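Local coordinates for cohesin (Archaeoglobus fulgidus, PDB 2XDH), which is a non-cellulosomal cohesin domain, one piece of a longer archaeal protein, and probably binds dockerin modules as cohesins do, at residues V42-V48 against Y86-T92; R120-T126 against N146-V152. All blocks are in the same frame, centred on the assembly; numbering follows the deposited sequence. Where two conformers were deposited one is given.

Contact 1: residues V42-V48 against Y86-T92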
loop_
_atom_site.group_PDB
_atom_site.type_symbol
_atom_site.label_atom_id
_atom_site.label_comp_id
_atom_site.label_asym_id
_atom_site.label_seq_id
_atom_site.Cartn_x
_atom_site.Cartn_y
_atom_site.Cartn_z
ATOM N N VAL A 42 -21.245 -8.844 34.690
ATOM C CA VAL A 42 -22.033 -10.041 34.430
ATOM C C VAL A 42 -21.240 -11.097 33.677
ATOM O O VAL A 42 -21.697 -12.229 33.526
ATOM C CB VAL A 42 -23.331 -9.726 33.658
ATOM C CG1 VAL A 42 -24.284 -8.928 34.533
ATOM C CG2 VAL A 42 -23.023 -8.983 32.368
ATOM N N LEU A 43 -20.053 -10.722 33.198
ATOM C CA LEU A 43 -19.193 -11.664 32.497
ATOM C C LEU A 43 -17.946 -12.028 33.301
ATOM O O LEU A 43 -17.424 -11.232 34.083
ATOM C CB LEU A 43 -18.796 -11.121 31.124
ATOM C CG LEU A 43 -19.928 -10.918 30.113
ATOM C CD1 LEU A 43 -19.352 -10.509 28.757
ATOM C CD2 LEU A 43 -20.761 -12.172 29.963
ATOM N N GLU A 44 -17.472 -13.246 33.093
ATOM C CA GLU A 44 -16.260 -13.710 33.735
ATOM C C GLU A 44 -15.390 -14.387 32.699
ATOM O O GLU A 44 -15.862 -15.240 31.952
ATOM C CB GLU A 44 -16.603 -14.700 34.847
ATOM C CG GLU A 44 -15.474 -15.631 35.184
ATOM C CD GLU A 44 -15.790 -16.467 36.392
ATOM O OE1 GLU A 44 -16.710 -16.069 37.141
ATOM O OE2 GLU A 44 -15.133 -17.512 36.582
ATOM N N VAL A 45 -14.119 -14.007 32.656
ATOM C CA VAL A 45 -13.212 -14.506 31.629
ATOM C C VAL A 45 -12.738 -15.921 31.950
ATOM O O VAL A 45 -12.208 -16.171 33.036
ATOM C CB VAL A 45 -11.995 -13.573 31.454
ATOM C CG1 VAL A 45 -10.952 -14.207 30.532
ATOM C CG2 VAL A 45 -12.440 -12.216 30.916
ATOM N N GLU A 46 -12.945 -16.842 31.010
ATOM C CA GLU A 46 -12.491 -18.230 31.158
ATOM C C GLU A 46 -11.221 -18.502 30.339
ATOM O O GLU A 46 -10.366 -19.296 30.733
ATOM C CB GLU A 46 -13.593 -19.218 30.751
ATOM C CG GLU A 46 -14.916 -19.054 31.500
ATOM C CD GLU A 46 -14.909 -19.688 32.888
ATOM O OE1 GLU A 46 -15.723 -19.264 33.732
ATOM O OE2 GLU A 46 -14.103 -20.615 33.135
ATOM N N ASP A 47 -11.092 -17.858 29.186
ATOM C CA ASP A 47 -9.893 -18.043 28.374
ATOM C C ASP A 47 -9.787 -16.929 27.345
ATOM O O ASP A 47 -10.778 -16.269 27.026
ATOM C CB ASP A 47 -9.917 -19.408 27.678
ATOM C CG ASP A 47 -8.523 -19.913 27.319
ATOM O OD1 ASP A 47 -7.517 -19.254 27.680
ATOM O OD2 ASP A 47 -8.437 -20.987 26.687
ATOM N N VAL A 48 -8.575 -16.720 26.845
ATOM C CA VAL A 48 -8.311 -15.759 25.779
ATOM C C VAL A 48 -7.470 -16.489 24.741
ATOM O O VAL A 48 -6.372 -16.966 25.055
ATOM C CB VAL A 48 -7.536 -14.542 26.303
ATOM C CG1 VAL A 48 -7.228 -13.558 25.176
ATOM C CG2 VAL A 48 -8.314 -13.841 27.435
ATOM N N TYR A 86 -10.075 -14.199 20.545
ATOM C CA TYR A 86 -11.421 -14.558 20.976
ATOM C C TYR A 86 -11.367 -14.573 22.492
ATOM O O TYR A 86 -10.372 -15.015 23.072
ATOM C CB TYR A 86 -11.798 -15.968 20.470
ATOM C CG TYR A 86 -12.301 -16.011 19.042
ATOM C CD1 TYR A 86 -13.666 -15.903 18.765
ATOM C CD2 TYR A 86 -11.423 -16.167 17.968
ATOM C CE1 TYR A 86 -14.146 -15.942 17.459
ATOM C CE2 TYR A 86 -11.898 -16.198 16.648
ATOM C CZ TYR A 86 -13.263 -16.083 16.409
ATOM O OH TYR A 86 -13.760 -16.108 15.122
ATOM N N VAL A 87 -12.409 -14.075 23.142
ATOM C CA VAL A 87 -12.492 -14.228 24.585
ATOM C C VAL A 87 -13.614 -15.199 24.924
ATOM O O VAL A 87 -14.736 -15.057 24.458
ATOM C CB VAL A 87 -12.682 -12.873 25.323
ATOM C CG1 VAL A 87 -12.714 -13.087 26.829
ATOM C CG2 VAL A 87 -11.548 -11.917 24.967
ATOM N N LYS A 88 -13.295 -16.219 25.710
ATOM C CA LYS A 88 -14.326 -17.119 26.187
ATOM C C LYS A 88 -14.812 -16.576 27.523
ATOM O O LYS A 88 -14.033 -16.460 28.476
ATOM C CB LYS A 88 -13.787 -18.546 26.340
ATOM C CG LYS A 88 -14.873 -19.562 26.673
ATOM C CD LYS A 88 -14.318 -20.977 26.757
ATOM C CE LYS A 88 -15.441 -22.002 26.705
ATOM N NZ LYS A 88 -16.298 -21.785 25.497
ATOM N N PHE A 89 -16.092 -16.223 27.579
ATOM C CA PHE A 89 -16.692 -15.690 28.792
ATOM C C PHE A 89 -17.683 -16.693 29.337
ATOM O O PHE A 89 -18.211 -17.526 28.604
ATOM C CB PHE A 89 -17.482 -14.416 28.505
ATOM C CG PHE A 89 -16.640 -13.195 28.246
ATOM C CD1 PHE A 89 -15.894 -12.622 29.263
ATOM C CD2 PHE A 89 -16.653 -12.584 26.995
ATOM C CE1 PHE A 89 -15.156 -11.478 29.037
ATOM C CE2 PHE A 89 -15.922 -11.456 26.754
ATOM C CZ PHE A 89 -15.164 -10.888 27.772
ATOM N N ARG A 90 -17.950 -16.596 30.630
ATOM C CA ARG A 90 -19.048 -17.325 31.227
ATOM C C ARG A 90 -20.003 -16.284 31.753
ATOM O O ARG A 90 -19.584 -15.314 32.385
ATOM C CB ARG A 90 -18.563 -18.216 32.362
ATOM C CG ARG A 90 -19.682 -18.675 33.274
ATOM C CD ARG A 90 -19.538 -20.138 33.607
ATOM N NE ARG A 90 -20.492 -20.550 34.629
ATOM C CZ ARG A 90 -20.460 -21.727 35.241
ATOM N NH1 ARG A 90 -19.517 -22.607 34.931
ATOM N NH2 ARG A 90 -21.370 -22.022 36.161
ATOM N N VAL A 91 -21.283 -16.468 31.470
ATOM C CA VAL A 91 -22.291 -15.519 31.918
ATOM C C VAL A 91 -22.690 -15.844 33.353
ATOM O O VAL A 91 -23.335 -16.858 33.617
ATOM C CB VAL A 91 -23.530 -15.553 31.002
ATOM C CG1 VAL A 91 -24.541 -14.488 31.417
ATOM C CG2 VAL A 91 -23.116 -15.388 29.549
ATOM N N THR A 92 -22.295 -14.976 34.277
ATOM C CA THR A 92 -22.549 -15.194 35.694
ATOM C C THR A 92 -23.941 -14.722 36.103
ATOM O O THR A 92 -24.241 -13.527 36.053
ATOM C CB THR A 92 -21.501 -14.472 36.550
ATOM O OG1 THR A 92 -21.659 -13.057 36.407
ATOM C CG2 THR A 92 -20.106 -14.860 36.108
#

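Contact 2: residues R120-T126 against N146-V152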
loop_
_atom_site.group_PDB
_atom_site.type_symbol
_atom_site.label_atom_id
_atom_site.label_comp_id
_atom_site.label_asym_id
_atom_site.label_seq_id
_atom_site.Cartn_x
_atom_site.Cartn_y
_atom_site.Cartn_z
ATOM N N ARG A 120 -35.027 -4.821 30.002
ATOM C CA ARG A 120 -33.675 -5.398 30.050
ATOM C C ARG A 120 -32.634 -4.322 29.764
ATOM O O ARG A 120 -32.958 -3.261 29.233
ATOM C CB ARG A 120 -33.493 -6.553 29.059
ATOM C CG ARG A 120 -33.915 -7.919 29.585
ATOM C CD ARG A 120 -33.887 -8.955 28.470
ATOM N NE ARG A 120 -34.664 -10.147 28.796
ATOM C CZ ARG A 120 -34.835 -11.175 27.971
ATOM N NH1 ARG A 120 -34.281 -11.161 26.767
ATOM N NH2 ARG A 120 -35.560 -12.218 28.349
ATOM N N ASN A 121 -31.381 -4.602 30.109
ATOM C CA ASN A 121 -30.302 -3.652 29.858
ATOM C C ASN A 121 -29.042 -4.288 29.272
ATOM O O ASN A 121 -28.696 -5.431 29.585
ATOM C CB ASN A 121 -29.966 -2.856 31.122
ATOM C CG ASN A 121 -30.037 -1.356 30.901
ATOM O OD1 ASN A 121 -30.532 -0.614 31.749
ATOM N ND2 ASN A 121 -29.547 -0.904 29.752
ATOM N N SER A 122 -28.361 -3.530 28.423
ATOM C CA SER A 122 -27.179 -4.014 27.726
ATOM C C SER A 122 -25.891 -3.572 28.415
ATOM O O SER A 122 -25.900 -2.681 29.263
ATOM C CB SER A 122 -27.196 -3.540 26.269
ATOM O OG SER A 122 -27.333 -2.131 26.185
ATOM N N HIS A 123 -24.784 -4.206 28.043
ATOM C CA HIS A 123 -23.478 -3.906 28.623
ATOM C C HIS A 123 -22.443 -3.711 27.519
ATOM O O HIS A 123 -22.549 -4.312 26.459
ATOM C CB HIS A 123 -23.022 -5.046 29.533
ATOM C CG HIS A 123 -23.986 -5.368 30.628
ATOM N ND1 HIS A 123 -23.919 -4.782 31.874
ATOM C CD2 HIS A 123 -25.039 -6.218 30.665
ATOM C CE1 HIS A 123 -24.891 -5.257 32.633
ATOM N NE2 HIS A 123 -25.585 -6.129 31.924
ATOM N N ALA A 124 -21.443 -2.881 27.786
ATOM C CA ALA A 124 -20.434 -2.550 26.786
ATOM C C ALA A 124 -19.255 -3.477 26.891
ATOM O O ALA A 124 -18.844 -3.836 27.999
ATOM C CB ALA A 124 -19.973 -1.105 26.969
ATOM N N LEU A 125 -18.735 -3.896 25.739
ATOM C CA LEU A 125 -17.418 -4.521 25.672
ATOM C C LEU A 125 -16.576 -3.454 25.012
ATOM O O LEU A 125 -16.657 -3.270 23.795
ATOM C CB LEU A 125 -17.461 -5.782 24.818
ATOM C CG LEU A 125 -18.279 -6.905 25.478
ATOM C CD1 LEU A 125 -18.767 -7.929 24.461
ATOM C CD2 LEU A 125 -17.445 -7.578 26.563
ATOM N N THR A 126 -15.802 -2.729 25.818
ATOM C CA THR A 126 -15.127 -1.530 25.337
ATOM C C THR A 126 -13.664 -1.757 24.983
ATOM O O THR A 126 -12.942 -2.450 25.685
ATOM C CB THR A 126 -15.209 -0.381 26.367
ATOM O OG1 THR A 126 -14.367 -0.676 27.487
ATOM C CG2 THR A 126 -16.631 -0.196 26.845
ATOM N N ASN A 146 -17.073 -0.620 19.796
ATOM C CA ASN A 146 -17.273 -1.437 20.985
ATOM C C ASN A 146 -18.356 -2.492 20.773
ATOM O O ASN A 146 -19.151 -2.400 19.843
ATOM C CB ASN A 146 -17.586 -0.538 22.173
ATOM C CG ASN A 146 -16.431 0.382 22.497
ATOM O OD1 ASN A 146 -15.279 0.023 22.271
ATOM N ND2 ASN A 146 -16.726 1.564 23.024
ATOM N N GLY A 147 -18.367 -3.502 21.627
ATOM C CA GLY A 147 -19.322 -4.577 21.471
ATOM C C GLY A 147 -20.414 -4.368 22.482
ATOM O O GLY A 147 -20.281 -3.532 23.372
ATOM N N THR A 148 -21.487 -5.132 22.352
ATOM C CA THR A 148 -22.611 -5.010 23.275
ATOM C C THR A 148 -23.000 -6.412 23.736
ATOM O O THR A 148 -23.098 -7.333 22.925
ATOM C CB THR A 148 -23.799 -4.359 22.575
ATOM O OG1 THR A 148 -23.391 -3.093 22.036
ATOM C CG2 THR A 148 -24.966 -4.162 23.539
ATOM N N PHE A 149 -23.198 -6.588 25.034
ATOM C CA PHE A 149 -23.622 -7.896 25.520
ATOM C C PHE A 149 -24.901 -7.808 26.332
ATOM O O PHE A 149 -25.050 -6.912 27.156
ATOM C CB PHE A 149 -22.547 -8.560 26.374
ATOM C CG PHE A 149 -23.066 -9.741 27.140
ATOM C CD1 PHE A 149 -23.127 -10.984 26.545
ATOM C CD2 PHE A 149 -23.556 -9.587 28.425
ATOM C CE1 PHE A 149 -23.642 -12.069 27.231
ATOM C CE2 PHE A 149 -24.070 -10.665 29.117
ATOM C CZ PHE A 149 -24.111 -11.910 28.516
ATOM N N ARG A 150 -25.816 -8.746 26.096
ATOM C CA ARG A 150 -27.081 -8.796 26.829
ATOM C C ARG A 150 -27.371 -10.192 27.379
ATOM O O ARG A 150 -27.149 -11.194 26.705
ATOM C CB ARG A 150 -28.261 -8.367 25.943
ATOM C CG ARG A 150 -28.380 -6.875 25.715
ATOM C CD ARG A 150 -29.839 -6.454 25.574
ATOM N NE ARG A 150 -30.567 -7.261 24.596
ATOM C CZ ARG A 150 -31.707 -7.896 24.850
ATOM N NH1 ARG A 150 -32.254 -7.815 26.055
ATOM N NH2 ARG A 150 -32.303 -8.610 23.901
ATOM N N ILE A 151 -27.897 -10.259 28.594
ATOM C CA ILE A 151 -28.384 -11.533 29.099
ATOM C C ILE A 151 -29.756 -11.803 28.498
ATOM O O ILE A 151 -30.635 -10.945 28.528
ATOM C CB ILE A 151 -28.466 -11.550 30.622
ATOM C CG1 ILE A 151 -27.100 -11.228 31.225
ATOM C CG2 ILE A 151 -28.949 -12.907 31.111
ATOM C CD1 ILE A 151 -27.117 -11.247 32.715
ATOM N N VAL A 152 -29.929 -13.007 27.964
ATOM C CA VAL A 152 -31.081 -13.346 27.138
ATOM C C VAL A 152 -31.548 -14.778 27.454
ATOM O O VAL A 152 -30.794 -15.561 28.024
ATOM C CB VAL A 152 -30.685 -13.195 25.647
ATOM C CG1 VAL A 152 -31.067 -14.413 24.831
ATOM C CG2 VAL A 152 -31.251 -11.902 25.065
#

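Contact 1: residues V42-V48 against Y86-T92
Leu43 lays its CD1 methyl almost squarely over one face of the Phe89 ring, 3.8 Å from the ring centroid and 12° off the normal, a CH-pi contact. The leucine's CG stands anti to its carbonyl carbon (chi1 -64°), which sets the branch beside the ring, and the extended chi2 directs CD1 over its face while CD2 reaches CG2 of Val91. Val87 CG1, from the same strand as the phenylalanine, lies against the opposite face toward the rim, and Val45 comes in obliquely, its CG2 3.4 Å from Phe89 CE1. Cutting Phe89 back to an alanine is likely to open a gap between Leu43 and Val87 and leave Val45 CG2 without its nearest partner across the contact.

Strands 43-48 and 86-91 run antiparallel, their directions 139° apart. Glu44 and Arg90 form a hydrogen-bonded pair, with Arg90 N to Glu44 O at 2.8 Å and the return bond from Glu44 N to Arg90 O. One residue extra on the first strand makes a classic beta bulge: Glu46 N donates to Lys88 O at 2.8 Å, Asp47 N reaches the same oxygen only weakly, and Lys88 N binds Asp47 O. The pairing belongs to the jelly-roll beta sandwich of cohesins; the face bearing Leu43, Val45, Val87 and Phe89 turns inward, where Ile18 and Ile68 also pack.

Glu44, Asp47, Lys88 and Arg90 occupy the other face. Glu46, from the bulge, is bent at chi2 and reaches over to Arg90, bringing OE1 to within 3.3 Å of Arg90 CB, yet carboxylate and guanidinium stay apart, Glu46 OE1 to Arg90 NE being 5.0 Å. At the end of the pairing Val42 O accepts from Thr92 N at 2.9 Å and, weakly, from Thr92 OG1, while Thr92 CG2 packs against Glu44 CB.

Contact 2: residues R120-T126 against N146-V152
Strands 123-134 and 142-151 form a beta hairpin, and this contact lies at its open end, where Leu125 and Gly147 face each other as a hydrogen-bonded pair. Gly147 N gives a nearly straight bond to Leu125 O at 2.8 Å. The return bond, Leu125 N to Gly147 O, is straight at the hydrogen (178°), but the donor sits above the carbonyl plane, 53° out of it. Gly147 passes close to Leu125 CB with no side chain between. Two residues on, Phe149 N donates to His123 O at 2.8 Å and His123 N returns a bond to Phe149 O.

That same Phe149 oxygen lies at the edge of the His123 imidazole, 3.6 Å from His123 CD2, and the ring continues toward Pro40 and Val42. Leu125 CD1 approaches Phe149 CB on the buried face, which Leu43 and Ile18 help to fill.

Ala124 and Thr148 are on the opposite face; beside them Ser122 CB rests against both Thr148 CG2 and Arg150 CG, each at 3.6 Å, the threonine methyl being placed there by its position anti to the backbone N. Asn146 CB meets Leu125 O at 3.3 Å, while its OD1 accepts from Leu127 N and so ties the asparagine across to the facing strand.

Past the last bridge, Arg150, bent at chi2 and chi3, sends NH1 across the poorly ordered Arg120 chain. The guanidinium planes are 28° apart with the NH1 atoms of Arg120 and Arg150 4.0 Å from each other, a proximity of like charges that Glu155 probably eases through long, weak ion pairs to both. On its other edge strand 142-151 runs parallel to strand 3-12, so the hairpin is built into the mixed sheet of a cohesin jelly roll.

Overall arrangement
Contacts 1 and 2 join different strand pairs, 43-50 with 82-91 and 123-134 with 142-151, but share one hydrophobic interior. Their centres are about 13 Å apart, and Phe149 of contact 2 bridges them: its CZ lies 3.7 Å from Leu43 CD2, with Val91 and Val42 close by. Each is partly buried; the inward face is apolar in contact 1, while in contact 2 His123 joins Leu125 and Phe149. Contact 1 contributes more buried residues, a phenylalanine with aliphatic groups over both faces and Tyr39 nearby, and its pairing is interrupted by a bulge. Contact 2 pairs regularly around a glycine, then gives way, past the last bridge, to two neighbouring arginines near the surface. In sequence, contact 1 is complete before contact 2 begins.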